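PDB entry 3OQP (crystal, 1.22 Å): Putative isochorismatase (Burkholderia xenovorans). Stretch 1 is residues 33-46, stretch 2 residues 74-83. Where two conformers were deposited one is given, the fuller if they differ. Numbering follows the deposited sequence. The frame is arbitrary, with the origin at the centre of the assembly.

Stretch 1 33-46: SLANIARAMDAARA
Stretch 2 (74-83) LHPVVSERAR

How does stretch 2 begin against the helix running through 33-46? H75, in extended phi/psi (-64/147), sits at the N-cap of the short helix 76-79. Its ring (chi1 t, chi2 -86°) accepts from the backbone, V77 N to H75 ND1 at 3.0 Å, while L34 CD1 (L34 m,t) lies over one ring face, 3.8 Å from H75 NE2.

What does V77 pack against? V77 (chi1 t) points toward the long helix, its CA 6.0 Å from that of A38. M41 pairs with R81 (CA to CA 8.0 Å) and R45 with A82 (CA to CA 8.1 Å), so residue numbers rise together along both stretches. V77 CG1 comes within 3.8 Å of A38 CB and 4.1 Å of I37 CG2. M41, a selenomethionine (m,t,p), reaches V78.

What holds R81? Past E80 the chain turns extended (R81 -117/160), and R81 (m,t,t, chi4 71°) forms a salt bridge with D42 (chi1 m): R81 NE to D42 OD1 is 2.8 Å and R81 NH2 to D42 OD2 3.1 Å. R81 NH1 donates to V77 O at 3.0 Å, so all three nitrogens are engaged, while A38 CB covers one guanidinium face, 3.5 Å from R81 NH2.

How does the contact end? A82 CB lies over one face of the R45 guanidinium, 3.7 Å from R45 CZ, with R45 all t through chi3. One water accepts from A82 N (2.9 Å) and, weakly, from R45 NH1 (2.9 Å).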

# COMPACT_ATOMS: atom_id res chain seq x y z
N SER A 33 -11.23 1.08 18.64
CA SER A 33 -10.92 -0.01 17.68
C SER A 33 -10.77 -1.37 18.33
O SER A 33 -11.23 -2.35 17.77
CB SER A 33 -9.75 0.34 16.76
OG SER A 33 -8.56 0.57 17.50
N LEU A 34 -10.18 -1.41 19.53
CA LEU A 34 -10.11 -2.70 20.23
C LEU A 34 -11.50 -3.25 20.47
O LEU A 34 -11.73 -4.45 20.27
CB LEU A 34 -9.37 -2.57 21.57
CG LEU A 34 -7.87 -2.42 21.48
CD1 LEU A 34 -7.30 -1.94 22.81
CD2 LEU A 34 -7.18 -3.74 21.07
N ALA A 35 -12.43 -2.38 20.88
CA ALA A 35 -13.79 -2.83 21.12
C ALA A 35 -14.46 -3.36 19.85
O ALA A 35 -15.20 -4.34 19.89
CB ALA A 35 -14.62 -1.71 21.76
N ASN A 36 -14.17 -2.72 18.72
CA ASN A 36 -14.78 -3.16 17.48
C ASN A 36 -14.19 -4.43 16.93
O ASN A 36 -14.87 -5.26 16.37
CB ASN A 36 -14.69 -2.04 16.44
CG ASN A 36 -15.70 -0.95 16.70
OD1 ASN A 36 -16.77 -1.22 17.29
ND2 ASN A 36 -15.35 0.26 16.36
N ILE A 37 -12.90 -4.61 17.17
CA ILE A 37 -12.18 -5.89 16.86
C ILE A 37 -12.91 -7.00 17.62
O ILE A 37 -13.21 -8.07 17.05
CB ILE A 37 -10.66 -5.86 17.21
CG1 ILE A 37 -9.91 -4.97 16.19
CG2 ILE A 37 -10.00 -7.24 17.19
CD1 ILE A 37 -8.59 -4.40 16.65
N ALA A 38 -13.14 -6.79 18.91
CA ALA A 38 -13.78 -7.82 19.74
C ALA A 38 -15.20 -8.12 19.21
O ALA A 38 -15.62 -9.24 19.19
CB ALA A 38 -13.85 -7.37 21.21
N ARG A 39 -15.96 -7.08 18.87
CA ARG A 39 -17.33 -7.28 18.31
C ARG A 39 -17.24 -8.07 17.02
O ARG A 39 -18.01 -8.99 16.83
CB ARG A 39 -18.06 -5.98 18.07
CG ARG A 39 -18.48 -5.22 19.29
CD ARG A 39 -19.58 -4.19 18.99
NE ARG A 39 -19.15 -3.24 18.07
CZ ARG A 39 -19.82 -2.86 16.97
NH1 ARG A 39 -20.96 -3.39 16.57
NH2 ARG A 39 -19.28 -1.92 16.28
N ALA A 40 -16.29 -7.71 16.16
CA ALA A 40 -16.16 -8.42 14.90
C ALA A 40 -15.81 -9.91 15.10
O ALA A 40 -16.42 -10.77 14.47
CB ALA A 40 -15.08 -7.77 14.01
N MSE A 41 -14.93 -10.18 16.06
CA MSE A 41 -14.57 -11.56 16.39
C MSE A 41 -15.77 -12.32 16.97
O MSE A 41 -16.03 -13.44 16.58
CB MSE A 41 -13.43 -11.59 17.42
CG MSE A 41 -12.08 -11.11 16.81
SE MSE A 41 -10.70 -11.09 18.03
CE MSE A 41 -10.48 -12.82 18.23
N ASP A 42 -16.55 -11.68 17.85
CA ASP A 42 -17.70 -12.35 18.45
C ASP A 42 -18.77 -12.60 17.42
O ASP A 42 -19.42 -13.64 17.42
CB ASP A 42 -18.23 -11.52 19.60
CG ASP A 42 -17.33 -11.51 20.79
OD1 ASP A 42 -16.42 -12.37 20.91
OD2 ASP A 42 -17.46 -10.60 21.68
N ALA A 43 -18.98 -11.62 16.54
CA ALA A 43 -19.95 -11.77 15.47
C ALA A 43 -19.52 -12.86 14.52
O ALA A 43 -20.36 -13.67 14.08
CB ALA A 43 -20.13 -10.44 14.74
N ALA A 44 -18.24 -12.88 14.17
CA ALA A 44 -17.71 -13.91 13.25
C ALA A 44 -17.95 -15.30 13.83
O ALA A 44 -18.39 -16.21 13.12
CB ALA A 44 -16.21 -13.69 13.02
N ARG A 45 -17.63 -15.48 15.11
CA ARG A 45 -17.76 -16.82 15.74
C ARG A 45 -19.23 -17.25 15.69
O ARG A 45 -19.54 -18.38 15.36
CB ARG A 45 -17.17 -16.78 17.12
CG ARG A 45 -17.14 -18.19 17.80
CD ARG A 45 -16.50 -18.19 19.20
NE ARG A 45 -16.46 -19.57 19.73
CZ ARG A 45 -16.22 -19.89 21.01
NH1 ARG A 45 -15.99 -18.95 21.94
NH2 ARG A 45 -16.20 -21.19 21.37
N ALA A 46 -20.16 -16.31 15.94
CA ALA A 46 -21.59 -16.63 15.97
C ALA A 46 -22.11 -17.00 14.58
O ALA A 46 -22.98 -17.87 14.45
CB ALA A 46 -22.39 -15.48 16.56
N LEU A 74 -0.16 -10.88 22.37
CA LEU A 74 -1.49 -10.54 21.89
C LEU A 74 -2.25 -9.88 23.03
O LEU A 74 -2.15 -10.26 24.19
CB LEU A 74 -2.21 -11.81 21.46
CG LEU A 74 -1.68 -12.52 20.24
CD1 LEU A 74 -2.27 -13.88 20.06
CD2 LEU A 74 -1.99 -11.68 18.98
N HIS A 75 -2.99 -8.84 22.67
CA HIS A 75 -3.80 -8.09 23.62
C HIS A 75 -4.89 -9.00 24.17
O HIS A 75 -5.36 -9.87 23.45
CB HIS A 75 -4.42 -6.90 22.96
CG HIS A 75 -5.12 -5.98 23.89
ND1 HIS A 75 -6.43 -6.17 24.26
CD2 HIS A 75 -4.68 -4.88 24.55
CE1 HIS A 75 -6.80 -5.18 25.06
NE2 HIS A 75 -5.74 -4.42 25.30
N PRO A 76 -5.29 -8.83 25.44
CA PRO A 76 -6.40 -9.61 25.96
C PRO A 76 -7.69 -9.73 25.12
O PRO A 76 -8.35 -10.74 25.17
CB PRO A 76 -6.71 -8.90 27.30
CG PRO A 76 -5.37 -8.44 27.75
CD PRO A 76 -4.69 -7.97 26.49
N VAL A 77 -8.00 -8.75 24.26
CA VAL A 77 -9.15 -8.88 23.35
C VAL A 77 -9.04 -10.11 22.44
O VAL A 77 -10.03 -10.78 22.15
CB VAL A 77 -9.36 -7.61 22.44
CG1 VAL A 77 -10.12 -7.96 21.19
CG2 VAL A 77 -10.09 -6.54 23.18
N VAL A 78 -7.83 -10.37 21.97
CA VAL A 78 -7.55 -11.57 21.20
C VAL A 78 -7.37 -12.75 22.09
O VAL A 78 -8.02 -13.77 21.91
CB VAL A 78 -6.27 -11.42 20.34
CG1 VAL A 78 -5.90 -12.78 19.72
CG2 VAL A 78 -6.50 -10.37 19.30
N SER A 79 -6.51 -12.60 23.09
CA SER A 79 -6.03 -13.80 23.80
C SER A 79 -7.13 -14.49 24.59
O SER A 79 -7.04 -15.70 24.85
CB SER A 79 -4.84 -13.46 24.67
OG SER A 79 -5.21 -12.70 25.79
N GLU A 80 -8.16 -13.75 25.00
CA GLU A 80 -9.23 -14.38 25.74
C GLU A 80 -10.38 -14.89 24.87
O GLU A 80 -11.41 -15.33 25.38
CB GLU A 80 -9.71 -13.47 26.83
CG GLU A 80 -8.57 -13.05 27.77
CD GLU A 80 -7.81 -14.22 28.38
OE1 GLU A 80 -8.48 -15.08 28.99
OE2 GLU A 80 -6.55 -14.28 28.21
N ARG A 81 -10.18 -14.88 23.55
CA ARG A 81 -11.18 -15.37 22.61
C ARG A 81 -10.70 -16.57 21.82
O ARG A 81 -9.49 -16.79 21.68
CB ARG A 81 -11.55 -14.27 21.62
CG ARG A 81 -12.45 -13.18 22.25
CD ARG A 81 -12.87 -12.07 21.30
NE ARG A 81 -13.99 -11.32 21.87
CZ ARG A 81 -13.89 -10.51 22.90
NH1 ARG A 81 -12.72 -10.13 23.40
NH2 ARG A 81 -14.98 -9.96 23.35
N ALA A 82 -11.67 -17.32 21.28
CA ALA A 82 -11.39 -18.44 20.39
C ALA A 82 -10.87 -17.93 19.05
O ALA A 82 -10.99 -16.74 18.71
CB ALA A 82 -12.62 -19.25 20.18
N ARG A 83 -10.26 -18.83 18.30
CA ARG A 83 -9.82 -18.53 16.95
C ARG A 83 -9.87 -19.82 16.15
O ARG A 83 -9.81 -20.93 16.73
CB ARG A 83 -8.38 -17.98 16.91
CG ARG A 83 -7.34 -18.96 17.50
CD ARG A 83 -5.97 -18.40 17.40
NE ARG A 83 -4.95 -19.40 17.74
CZ ARG A 83 -3.96 -19.23 18.59
NH1 ARG A 83 -3.79 -18.07 19.25
NH2 ARG A 83 -3.10 -20.23 18.75
O HOH W 1 -14.41 -16.48 21.92